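Local atomic coordinates of SloR (Streptococcus mutans, PDB entry 5CVI), a protein that probably binds DNA as a metal-responsive homodimeric transcription regulator of the DtxR/MntR family, governing manganese-dependent gene expression in Streptococcus mutans. Residues K156-M168 with L200-I212. Residues are numbered along the deposited sequence; the frame is centred on the assembly and turned at random.
Sequences KRVQDNFQLLKYM and LQVTSAVASQIYI. With ZN (zinc ion), chain J.
Arg157 and Tyr211 form a hydrogen-bonded pair between strands 156-158 and 210-212, which run antiparallel with their axes 4.8 Å apart at closest approach. Tyr211 N donates to Arg157 O at 2.8 Å, while Tyr211 O takes Lys156 N at 3.2 Å and, weakly, Arg157 N, so that two residues face one in a classic beta bulge. On the same face of the sheet, Arg157 runs out extended beside Tyr211, CG anti to the backbone N (chi1 164°), and its guanidinium lies flat on the ring in a cation-pi stack, the planes 10° apart and Arg157 CZ 3.7 Å from the Tyr211 ring centroid. Water 1 links Arg157 NH2 to Tyr211 OH, and Arg157 NH1 also donates to the carbonyl of Tyr140, bonds that would help to fix the guanidinium's orientation over the ring. Val158 and Ile210, a non-hydrogen-bonded pair, turn their side chains to the other face, where their CG1 atoms meet. Past the strands, Leu164 CD2 packs 3.6 Å from Gln209 CB, and Asn161 caps helix 162-168 by accepting from Leu164 N on a lone pair of OD1. Farther along that helix, the Tyr167 ring takes Val206 CG1 over one face in a CH-pi contact, 4.0 Å from its centroid. Water 2 ties Tyr167 OH to Gln201 O and Thr203 N. Asp160, at the centre of an inverse gamma turn between strand and helix, binds zinc together with His76 and His95, linking the FeoA (SH3-like) domain to the metal-binding helices. Within that domain, strand 151-158 lies between 178-185 and the outermost strand 210-214, while Leu165 reaches helix 91-101.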
loop_
_atom_site.group_PDB
_atom_site.type_symbol
_atom_site.label_atom_id
_atom_site.label_comp_id
_atom_site.label_asym_id
_atom_site.label_seq_id
_atom_site.Cartn_x
_atom_site.Cartn_y
_atom_site.Cartn_z
ATOM N N LYS B 156 -16.178 -8.300 -23.489
ATOM C CA LYS B 156 -16.346 -8.540 -22.057
ATOM C C LYS B 156 -15.053 -8.395 -21.249
ATOM O O LYS B 156 -15.091 -7.981 -20.088
ATOM C CB LYS B 156 -16.966 -9.919 -21.804
ATOM C CG LYS B 156 -18.305 -10.154 -22.483
ATOM C CD LYS B 156 -19.300 -9.043 -22.180
ATOM C CE LYS B 156 -19.652 -8.990 -20.700
ATOM N NZ LYS B 156 -20.543 -7.830 -20.392
ATOM N N ARG B 157 -13.919 -8.741 -21.851
ATOM C CA ARG B 157 -12.645 -8.733 -21.135
ATOM C C ARG B 157 -11.437 -8.457 -22.030
ATOM O O ARG B 157 -11.389 -8.892 -23.185
ATOM C CB ARG B 157 -12.445 -10.057 -20.394
ATOM C CG ARG B 157 -11.012 -10.315 -19.939
ATOM C CD ARG B 157 -10.885 -11.684 -19.290
ATOM N NE ARG B 157 -9.495 -12.059 -19.046
ATOM C CZ ARG B 157 -8.974 -13.238 -19.370
ATOM N NH1 ARG B 157 -9.728 -14.157 -19.956
ATOM N NH2 ARG B 157 -7.700 -13.500 -19.109
ATOM N N VAL B 158 -10.463 -7.736 -21.477
ATOM C CA VAL B 158 -9.205 -7.459 -22.162
ATOM C C VAL B 158 -8.043 -7.716 -21.213
ATOM O O VAL B 158 -8.232 -7.785 -20.000
ATOM C CB VAL B 158 -9.126 -6.007 -22.652
ATOM C CG1 VAL B 158 -10.260 -5.708 -23.619
ATOM C CG2 VAL B 158 -9.169 -5.050 -21.458
ATOM N N GLN B 159 -6.843 -7.848 -21.766
ATOM C CA GLN B 159 -5.666 -8.109 -20.946
ATOM C C GLN B 159 -5.142 -6.862 -20.252
ATOM O O GLN B 159 -5.381 -5.734 -20.692
ATOM C CB GLN B 159 -4.542 -8.729 -21.775
ATOM C CG GLN B 159 -4.516 -10.239 -21.753
ATOM C CD GLN B 159 -3.161 -10.789 -22.138
ATOM O OE1 GLN B 159 -2.206 -10.032 -22.332
ATOM N NE2 GLN B 159 -3.065 -12.109 -22.250
ATOM N N ASP B 160 -4.415 -7.085 -19.164
ATOM C CA ASP B 160 -3.707 -6.019 -18.484
ATOM C C ASP B 160 -2.493 -5.664 -19.324
ATOM O O ASP B 160 -1.408 -6.194 -19.113
ATOM C CB ASP B 160 -3.264 -6.487 -17.101
ATOM C CG ASP B 160 -2.838 -5.341 -16.209
ATOM O OD1 ASP B 160 -2.380 -4.305 -16.740
ATOM O OD2 ASP B 160 -2.967 -5.474 -14.974
ATOM N N ASN B 161 -2.677 -4.768 -20.282
ATOM C CA ASN B 161 -1.622 -4.475 -21.237
ATOM C C ASN B 161 -1.650 -3.024 -21.668
ATOM O O ASN B 161 -2.613 -2.578 -22.287
ATOM C CB ASN B 161 -1.770 -5.390 -22.453
ATOM C CG ASN B 161 -0.630 -5.248 -23.427
ATOM O OD1 ASN B 161 -0.611 -4.332 -24.252
ATOM N ND2 ASN B 161 0.335 -6.156 -23.339
ATOM N N PHE B 162 -0.592 -2.291 -21.347
ATOM C CA PHE B 162 -0.545 -0.864 -21.637
ATOM C C PHE B 162 -0.756 -0.548 -23.119
ATOM O O PHE B 162 -1.524 0.349 -23.461
ATOM C CB PHE B 162 0.761 -0.248 -21.136
ATOM C CG PHE B 162 0.835 1.238 -21.322
ATOM C CD1 PHE B 162 0.207 2.092 -20.431
ATOM C CD2 PHE B 162 1.528 1.783 -22.391
ATOM C CE1 PHE B 162 0.271 3.462 -20.601
ATOM C CE2 PHE B 162 1.596 3.151 -22.565
ATOM C CZ PHE B 162 0.968 3.992 -21.669
ATOM N N GLN B 163 -0.078 -1.287 -23.992
ATOM C CA GLN B 163 -0.196 -1.071 -25.434
ATOM C C GLN B 163 -1.617 -1.330 -25.922
ATOM O O GLN B 163 -2.122 -0.633 -26.802
ATOM C CB GLN B 163 0.784 -1.964 -26.198
ATOM C CG GLN B 163 2.204 -1.899 -25.681
ATOM C CD GLN B 163 3.209 -1.624 -26.776
ATOM O OE1 GLN B 163 3.485 -2.482 -27.615
ATOM N NE2 GLN B 163 3.760 -0.414 -26.780
ATOM N N LEU B 164 -2.254 -2.343 -25.350
ATOM C CA LEU B 164 -3.628 -2.671 -25.698
ATOM C C LEU B 164 -4.564 -1.563 -25.239
ATOM O O LEU B 164 -5.602 -1.315 -25.850
ATOM C CB LEU B 164 -4.036 -4.000 -25.067
ATOM C CG LEU B 164 -5.468 -4.450 -25.349
ATOM C CD1 LEU B 164 -5.746 -4.383 -26.840
ATOM C CD2 LEU B 164 -5.692 -5.862 -24.824
ATOM N N LEU B 165 -4.185 -0.901 -24.152
ATOM C CA LEU B 165 -4.952 0.219 -23.624
ATOM C C LEU B 165 -4.940 1.380 -24.608
ATOM O O LEU B 165 -5.975 1.974 -24.895
ATOM C CB LEU B 165 -4.380 0.676 -22.284
ATOM C CG LEU B 165 -5.051 1.900 -21.663
ATOM C CD1 LEU B 165 -6.491 1.591 -21.286
ATOM C CD2 LEU B 165 -4.266 2.368 -20.446
ATOM N N LYS B 166 -3.760 1.694 -25.127
ATOM C CA LYS B 166 -3.610 2.777 -26.089
ATOM C C LYS B 166 -4.302 2.451 -27.406
ATOM O O LYS B 166 -4.790 3.345 -28.096
ATOM C CB LYS B 166 -2.129 3.091 -26.319
ATOM C CG LYS B 166 -1.440 3.682 -25.100
ATOM C CD LYS B 166 -2.229 4.864 -24.554
ATOM C CE LYS B 166 -1.645 5.382 -23.250
ATOM N NZ LYS B 166 -2.454 6.511 -22.702
ATOM N N TYR B 167 -4.335 1.169 -27.754
ATOM C CA TYR B 167 -5.040 0.717 -28.945
ATOM C C TYR B 167 -6.533 0.984 -28.787
ATOM O O TYR B 167 -7.179 1.529 -29.687
ATOM C CB TYR B 167 -4.784 -0.774 -29.185
ATOM C CG TYR B 167 -5.424 -1.331 -30.445
ATOM C CD1 TYR B 167 -6.732 -1.793 -30.435
ATOM C CD2 TYR B 167 -4.714 -1.404 -31.638
ATOM C CE1 TYR B 167 -7.319 -2.305 -31.576
ATOM C CE2 TYR B 167 -5.292 -1.915 -32.783
ATOM C CZ TYR B 167 -6.596 -2.364 -32.747
ATOM O OH TYR B 167 -7.183 -2.878 -33.884
HETATM N N MSE B 168 -7.074 0.608 -27.632
HETATM C CA MSE B 168 -8.495 0.788 -27.353
HETATM C C MSE B 168 -8.883 2.262 -27.233
HETATM O O MSE B 168 -10.041 2.623 -27.422
HETATM C CB MSE B 168 -8.888 0.024 -26.087
HETATM C CG MSE B 168 -8.643 -1.476 -26.183
HETATM SE SE MSE B 168 -8.895 -2.398 -24.488
HETATM C CE MSE B 168 -10.788 -2.012 -24.221
ATOM N N LEU B 200 -13.469 -1.664 -38.681
ATOM C CA LEU B 200 -12.094 -1.700 -38.199
ATOM C C LEU B 200 -11.526 -3.096 -38.399
ATOM O O LEU B 200 -12.183 -4.093 -38.094
ATOM C CB LEU B 200 -12.022 -1.322 -36.718
ATOM C CG LEU B 200 -10.679 -1.581 -36.023
ATOM C CD1 LEU B 200 -9.596 -0.619 -36.508
ATOM C CD2 LEU B 200 -10.823 -1.506 -34.507
ATOM N N GLN B 201 -10.307 -3.165 -38.920
ATOM C CA GLN B 201 -9.612 -4.437 -39.034
ATOM C C GLN B 201 -8.739 -4.653 -37.802
ATOM O O GLN B 201 -7.890 -3.825 -37.470
ATOM C CB GLN B 201 -8.783 -4.502 -40.322
ATOM C CG GLN B 201 -9.624 -4.610 -41.588
ATOM C CD GLN B 201 -8.794 -4.856 -42.833
ATOM O OE1 GLN B 201 -7.914 -4.063 -43.175
ATOM N NE2 GLN B 201 -9.066 -5.965 -43.516
ATOM N N VAL B 202 -8.974 -5.766 -37.115
ATOM C CA VAL B 202 -8.218 -6.110 -35.921
ATOM C C VAL B 202 -7.248 -7.242 -36.242
ATOM O O VAL B 202 -7.665 -8.384 -36.431
ATOM C CB VAL B 202 -9.153 -6.558 -34.779
ATOM C CG1 VAL B 202 -8.362 -6.802 -33.502
ATOM C CG2 VAL B 202 -10.240 -5.521 -34.543
ATOM N N THR B 203 -5.958 -6.921 -36.314
ATOM C CA THR B 203 -4.934 -7.931 -36.573
ATOM C C THR B 203 -5.035 -9.045 -35.545
ATOM O O THR B 203 -5.306 -8.787 -34.372
ATOM C CB THR B 203 -3.518 -7.341 -36.511
ATOM O OG1 THR B 203 -3.225 -6.935 -35.168
ATOM C CG2 THR B 203 -3.394 -6.147 -37.451
ATOM N N SER B 204 -4.816 -10.281 -35.984
ATOM C CA SER B 204 -4.949 -11.434 -35.098
ATOM C C SER B 204 -4.051 -11.327 -33.864
ATOM O O SER B 204 -4.321 -11.949 -32.839
ATOM C CB SER B 204 -4.693 -12.740 -35.857
ATOM O OG SER B 204 -3.469 -12.695 -36.564
ATOM N N ALA B 205 -2.992 -10.528 -33.965
ATOM C CA ALA B 205 -2.131 -10.259 -32.819
ATOM C C ALA B 205 -2.931 -9.579 -31.714
ATOM O O ALA B 205 -2.878 -9.986 -30.555
ATOM C CB ALA B 205 -0.950 -9.395 -33.229
ATOM N N VAL B 206 -3.673 -8.541 -32.085
ATOM C CA VAL B 206 -4.504 -7.815 -31.136
ATOM C C VAL B 206 -5.701 -8.656 -30.716
ATOM O O VAL B 206 -6.126 -8.614 -29.559
ATOM C CB VAL B 206 -5.008 -6.485 -31.731
ATOM C CG1 VAL B 206 -5.930 -5.777 -30.747
ATOM C CG2 VAL B 206 -3.839 -5.590 -32.099
ATOM N N ALA B 207 -6.233 -9.426 -31.660
ATOM C CA ALA B 207 -7.437 -10.218 -31.419
ATOM C C ALA B 207 -7.222 -11.293 -30.352
ATOM O O ALA B 207 -8.180 -11.806 -29.771
ATOM C CB ALA B 207 -7.925 -10.843 -32.713
ATOM N N SER B 208 -5.960 -11.629 -30.101
ATOM C CA SER B 208 -5.610 -12.660 -29.132
ATOM C C SER B 208 -5.592 -12.118 -27.709
ATOM O O SER B 208 -5.571 -12.885 -26.747
ATOM C CB SER B 208 -4.245 -13.257 -29.471
ATOM O OG SER B 208 -3.241 -12.258 -29.459
ATOM N N GLN B 209 -5.589 -10.794 -27.585
ATOM C CA GLN B 209 -5.540 -10.134 -26.285
ATOM C C GLN B 209 -6.918 -9.627 -25.881
ATOM O O GLN B 209 -7.066 -8.913 -24.890
ATOM C CB GLN B 209 -4.554 -8.967 -26.317
ATOM C CG GLN B 209 -3.115 -9.369 -26.581
ATOM C CD GLN B 209 -2.518 -10.169 -25.444
ATOM O OE1 GLN B 209 -2.900 -11.316 -25.208
ATOM N NE2 GLN B 209 -1.578 -9.563 -24.723
ATOM N N ILE B 210 -7.925 -10.000 -26.661
ATOM C CA ILE B 210 -9.293 -9.555 -26.426
ATOM C C ILE B 210 -10.233 -10.744 -26.249
ATOM O O ILE B 210 -10.061 -11.787 -26.884
ATOM C CB ILE B 210 -9.795 -8.681 -27.589
ATOM C CG1 ILE B 210 -9.093 -7.324 -27.569
ATOM C CG2 ILE B 210 -11.299 -8.496 -27.514
ATOM C CD1 ILE B 210 -9.551 -6.396 -28.670
ATOM N N TYR B 211 -11.225 -10.584 -25.382
ATOM C CA TYR B 211 -12.177 -11.651 -25.109
ATOM C C TYR B 211 -13.607 -11.186 -25.373
ATOM O O TYR B 211 -14.004 -10.097 -24.955
ATOM C CB TYR B 211 -12.019 -12.146 -23.670
ATOM C CG TYR B 211 -10.644 -12.701 -23.360
ATOM C CD1 TYR B 211 -9.633 -11.881 -22.869
ATOM C CD2 TYR B 211 -10.357 -14.044 -23.555
ATOM C CE1 TYR B 211 -8.375 -12.386 -22.583
ATOM C CE2 TYR B 211 -9.103 -14.560 -23.269
ATOM C CZ TYR B 211 -8.116 -13.727 -22.785
ATOM O OH TYR B 211 -6.871 -14.242 -22.505
ATOM N N ILE B 212 -14.377 -12.015 -26.070
ATOM C CA ILE B 212 -15.729 -11.643 -26.472
ATOM C C ILE B 212 -16.769 -12.695 -26.092
ATOM O O ILE B 212 -16.429 -13.798 -25.664
ATOM C CB ILE B 212 -15.803 -11.380 -27.988
ATOM C CG1 ILE B 212 -15.219 -12.566 -28.758
ATOM C CG2 ILE B 212 -15.063 -10.101 -28.337
ATOM C CD1 ILE B 212 -15.215 -12.383 -30.266
HETATM ZN ZN ZN J . -1.946 -4.296 -13.814
HETATM O O HOH W 1 -7.375 -16.476 -20.292
HETATM O O HOH W 2 -5.536 -4.078 -35.832
HETATM O O HOH W 3 -3.400 -2.756 -13.990
#